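Type IV pilus biogenesis factor PilY1 (PDB 3HX6) primes type IV pilus assembly, serves twitching motility and adhesion to host cells, and probably regulates pilus retraction through calcium binding and release. Local coordinates at residues S492-V504 and V542-P555. The protein carries 3 engineered substitutions. Residues are numbered along the deposited sequence; the frame is centred on the assembly and turned at random.
Sequences SFTVFDLARQGVV and VCSSGECLTVNPGP
Asp497 meets Thr550 where the loop 492-504 runs beside residues 550-552, and its side chain can be followed outward. CB rests 3.6 Å from Thr550 O and against Thr550 CB. With CG anti to the backbone N (chi1 166°), the carboxylate turns back over its own loop. There OD1 accepts the Gln501 N-H through its syn lone pair, while OD2 takes Gly502 N at 2.8 Å from above the carboxylate plane. OD2 also accepts a hydrogen bond from a water, which itself accepts one from the N-H of Thr550, so a short acidic residue both holds the N-H groups of Gln501 and Gly502 and reaches the neighbouring backbone. Gly502 suits its place because a side chain would jam against the preceding carbonyl.

Phe496 and Val551 form a single beta bridge, flanked by Asn552 N to Val495 O (2.8 Å) and Asp497 N to Thr550 O (3.0 Å). The loop thus pairs with the second arm of the Cys543-Cys548 disulfide-tied hairpin, near the modelled end of PilY1's C-terminal domain, a beta propeller.

Phe496 CD1 packs 3.7 Å from Val551 CG1, while Val542 CG1 meets the ring edge. Beyond the bridge, Gly554 CA makes a CH-pi contact over the Phe493 face, 3.5 Å from the ring centroid; a bare glycine permits this closeness. Arg500, extended, reaches the hairpin turn, where NH2 forms a long salt bridge (3.5 Å) with OE2 of Glu547, whose OE1 pairs with Arg410.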
# COMPACT_ATOMS: atom_id res chain seq x y z
N SER A 492 -3.32 15.47 -19.38
CA SER A 492 -2.12 15.76 -20.15
C SER A 492 -1.04 14.73 -19.81
O SER A 492 0.08 14.79 -20.31
CB SER A 492 -1.61 17.18 -19.85
OG SER A 492 -1.28 17.33 -18.48
N PHE A 493 -1.40 13.79 -18.95
CA PHE A 493 -0.48 12.73 -18.54
C PHE A 493 -1.25 11.42 -18.67
O PHE A 493 -2.48 11.42 -18.63
CB PHE A 493 -0.03 12.98 -17.10
CG PHE A 493 -1.17 13.15 -16.13
CD1 PHE A 493 -1.77 12.05 -15.54
CD2 PHE A 493 -1.65 14.42 -15.84
CE1 PHE A 493 -2.83 12.20 -14.66
CE2 PHE A 493 -2.71 14.59 -14.96
CZ PHE A 493 -3.31 13.48 -14.37
N THR A 494 -0.54 10.31 -18.82
CA THR A 494 -1.23 9.04 -18.95
C THR A 494 -1.71 8.62 -17.56
O THR A 494 -0.97 8.71 -16.57
CB THR A 494 -0.33 7.96 -19.63
OG1 THR A 494 -0.15 6.83 -18.76
CG2 THR A 494 1.00 8.54 -20.01
N VAL A 495 -2.97 8.19 -17.49
CA VAL A 495 -3.57 7.81 -16.22
C VAL A 495 -3.50 6.33 -15.90
O VAL A 495 -3.13 5.96 -14.79
CB VAL A 495 -5.07 8.27 -16.18
CG1 VAL A 495 -5.78 7.84 -17.45
CG2 VAL A 495 -5.78 7.68 -14.96
N PHE A 496 -3.84 5.50 -16.87
CA PHE A 496 -3.85 4.06 -16.66
C PHE A 496 -2.66 3.29 -17.18
O PHE A 496 -2.12 3.60 -18.24
CB PHE A 496 -5.10 3.45 -17.31
CG PHE A 496 -6.40 4.03 -16.84
CD1 PHE A 496 -6.88 3.76 -15.57
CD2 PHE A 496 -7.14 4.85 -17.69
CE1 PHE A 496 -8.09 4.29 -15.14
CE2 PHE A 496 -8.36 5.39 -17.27
CZ PHE A 496 -8.83 5.11 -15.99
N ASP A 497 -2.24 2.29 -16.42
CA ASP A 497 -1.17 1.42 -16.89
C ASP A 497 -1.96 0.34 -17.63
O ASP A 497 -2.36 -0.65 -17.03
CB ASP A 497 -0.38 0.78 -15.75
CG ASP A 497 0.48 -0.37 -16.23
OD1 ASP A 497 1.01 -0.28 -17.36
OD2 ASP A 497 0.63 -1.37 -15.49
N LEU A 498 -2.20 0.56 -18.91
CA LEU A 498 -2.95 -0.39 -19.72
C LEU A 498 -2.09 -1.54 -20.23
O LEU A 498 -2.60 -2.55 -20.70
CB LEU A 498 -3.57 0.33 -20.92
CG LEU A 498 -4.51 1.49 -20.59
CD1 LEU A 498 -4.91 2.19 -21.88
CD2 LEU A 498 -5.73 0.96 -19.86
N ALA A 499 -0.77 -1.36 -20.12
CA ALA A 499 0.18 -2.35 -20.61
C ALA A 499 0.63 -3.39 -19.59
O ALA A 499 1.56 -4.15 -19.85
CB ALA A 499 1.39 -1.63 -21.17
N ARG A 500 -0.02 -3.44 -18.43
CA ARG A 500 0.35 -4.39 -17.38
C ARG A 500 1.84 -4.28 -17.06
O ARG A 500 2.52 -5.29 -16.89
CB ARG A 500 0.03 -5.82 -17.82
CG ARG A 500 -1.45 -6.13 -17.95
CD ARG A 500 -1.67 -7.60 -18.28
NE ARG A 500 -3.08 -7.91 -18.40
CZ ARG A 500 -3.57 -9.10 -18.74
NH1 ARG A 500 -2.74 -10.11 -19.01
NH2 ARG A 500 -4.88 -9.28 -18.82
N GLN A 501 2.34 -3.05 -16.96
CA GLN A 501 3.75 -2.82 -16.66
C GLN A 501 4.04 -2.73 -15.17
O GLN A 501 5.18 -2.96 -14.74
CB GLN A 501 4.21 -1.52 -17.33
CG GLN A 501 4.23 -1.57 -18.83
CD GLN A 501 5.14 -2.65 -19.35
OE1 GLN A 501 6.35 -2.60 -19.16
NE2 GLN A 501 4.56 -3.65 -20.00
N GLY A 502 3.03 -2.41 -14.37
CA GLY A 502 3.26 -2.28 -12.95
C GLY A 502 3.51 -0.82 -12.65
O GLY A 502 3.68 -0.41 -11.50
N VAL A 503 3.56 -0.03 -13.71
CA VAL A 503 3.75 1.41 -13.60
C VAL A 503 3.09 2.07 -14.79
O VAL A 503 2.84 1.44 -15.81
CB VAL A 503 5.24 1.82 -13.57
CG1 VAL A 503 5.83 1.47 -12.22
CG2 VAL A 503 5.99 1.14 -14.70
N VAL A 504 2.81 3.36 -14.65
CA VAL A 504 2.16 4.11 -15.70
C VAL A 504 3.20 4.81 -16.58
O VAL A 504 3.82 5.78 -16.15
CB VAL A 504 1.21 5.17 -15.10
CG1 VAL A 504 0.37 5.80 -16.20
CG2 VAL A 504 0.32 4.54 -14.05
N VAL A 542 -6.80 1.15 -9.43
CA VAL A 542 -8.24 1.23 -9.48
C VAL A 542 -8.68 -0.14 -9.98
O VAL A 542 -8.19 -0.62 -11.00
CB VAL A 542 -8.73 2.35 -10.43
CG1 VAL A 542 -8.25 2.09 -11.86
CG2 VAL A 542 -10.24 2.44 -10.39
N CYS A 543 -9.58 -0.77 -9.26
CA CYS A 543 -10.05 -2.09 -9.65
C CYS A 543 -11.55 -2.06 -9.91
O CYS A 543 -12.27 -1.22 -9.38
CB CYS A 543 -9.77 -3.12 -8.56
SG CYS A 543 -8.06 -3.21 -7.91
N SER A 544 -12.00 -2.99 -10.73
CA SER A 544 -13.42 -3.10 -11.04
C SER A 544 -13.82 -4.56 -10.89
O SER A 544 -14.55 -4.93 -9.98
CB SER A 544 -13.70 -2.62 -12.46
OG SER A 544 -13.03 -3.42 -13.41
N SER A 545 -13.32 -5.38 -11.80
CA SER A 545 -13.61 -6.80 -11.80
C SER A 545 -12.65 -7.48 -12.75
O SER A 545 -12.51 -7.08 -13.91
CB SER A 545 -15.05 -7.03 -12.27
OG SER A 545 -15.36 -8.41 -12.30
N GLY A 546 -11.97 -8.50 -12.24
CA GLY A 546 -11.01 -9.23 -13.05
C GLY A 546 -9.71 -8.46 -13.24
O GLY A 546 -8.63 -9.05 -13.20
N GLU A 547 -9.81 -7.15 -13.45
CA GLU A 547 -8.62 -6.34 -13.66
C GLU A 547 -8.51 -5.13 -12.74
O GLU A 547 -9.49 -4.46 -12.43
CB GLU A 547 -8.57 -5.84 -15.11
CG GLU A 547 -7.89 -6.77 -16.12
CD GLU A 547 -6.37 -6.61 -16.16
OE1 GLU A 547 -5.89 -5.50 -16.48
OE2 GLU A 547 -5.66 -7.60 -15.88
N CYS A 548 -7.28 -4.88 -12.31
CA CYS A 548 -6.96 -3.73 -11.49
C CYS A 548 -5.98 -2.99 -12.37
O CYS A 548 -5.17 -3.62 -13.05
CB CYS A 548 -6.25 -4.13 -10.20
SG CYS A 548 -7.25 -4.83 -8.84
N LEU A 549 -6.05 -1.67 -12.39
CA LEU A 549 -5.13 -0.90 -13.21
C LEU A 549 -4.36 0.09 -12.37
O LEU A 549 -4.95 0.90 -11.65
CB LEU A 549 -5.90 -0.16 -14.31
CG LEU A 549 -6.78 -1.00 -15.24
CD1 LEU A 549 -7.55 -0.07 -16.16
CD2 LEU A 549 -5.92 -1.95 -16.06
N THR A 550 -3.03 0.01 -12.43
CA THR A 550 -2.20 0.95 -11.69
C THR A 550 -2.56 2.31 -12.28
O THR A 550 -2.69 2.45 -13.49
CB THR A 550 -0.70 0.67 -11.92
OG1 THR A 550 -0.39 -0.68 -11.53
CG2 THR A 550 0.15 1.63 -11.09
N VAL A 551 -2.74 3.31 -11.42
CA VAL A 551 -3.10 4.63 -11.91
C VAL A 551 -2.14 5.73 -11.48
O VAL A 551 -1.45 5.62 -10.46
CB VAL A 551 -4.52 5.02 -11.46
CG1 VAL A 551 -5.54 4.14 -12.14
CG2 VAL A 551 -4.64 4.89 -9.95
N ASN A 552 -2.09 6.78 -12.28
CA ASN A 552 -1.24 7.92 -12.01
C ASN A 552 -2.14 9.13 -11.78
O ASN A 552 -2.71 9.68 -12.72
CB ASN A 552 -0.29 8.16 -13.18
CG ASN A 552 0.50 9.44 -13.03
OD1 ASN A 552 0.85 9.85 -11.92
ND2 ASN A 552 0.82 10.07 -14.16
N PRO A 553 -2.28 9.56 -10.52
CA PRO A 553 -3.11 10.71 -10.13
C PRO A 553 -2.67 12.01 -10.78
O PRO A 553 -3.40 13.00 -10.79
CB PRO A 553 -2.96 10.76 -8.61
CG PRO A 553 -2.63 9.34 -8.25
CD PRO A 553 -1.65 8.96 -9.33
N GLY A 554 -1.46 12.02 -11.33
CA GLY A 554 -0.95 13.22 -11.97
C GLY A 554 0.40 13.63 -11.42
O GLY A 554 0.76 13.22 -10.31
N PRO A 555 1.16 14.44 -12.16
CA PRO A 555 2.48 14.88 -11.70
C PRO A 555 2.44 15.57 -10.33
O PRO A 555 1.33 15.89 -9.86
CB PRO A 555 2.93 15.82 -12.81
CG PRO A 555 1.63 16.42 -13.28
CD PRO A 555 0.74 15.20 -13.35
O HOH W 1 -1.51 -2.09 -13.70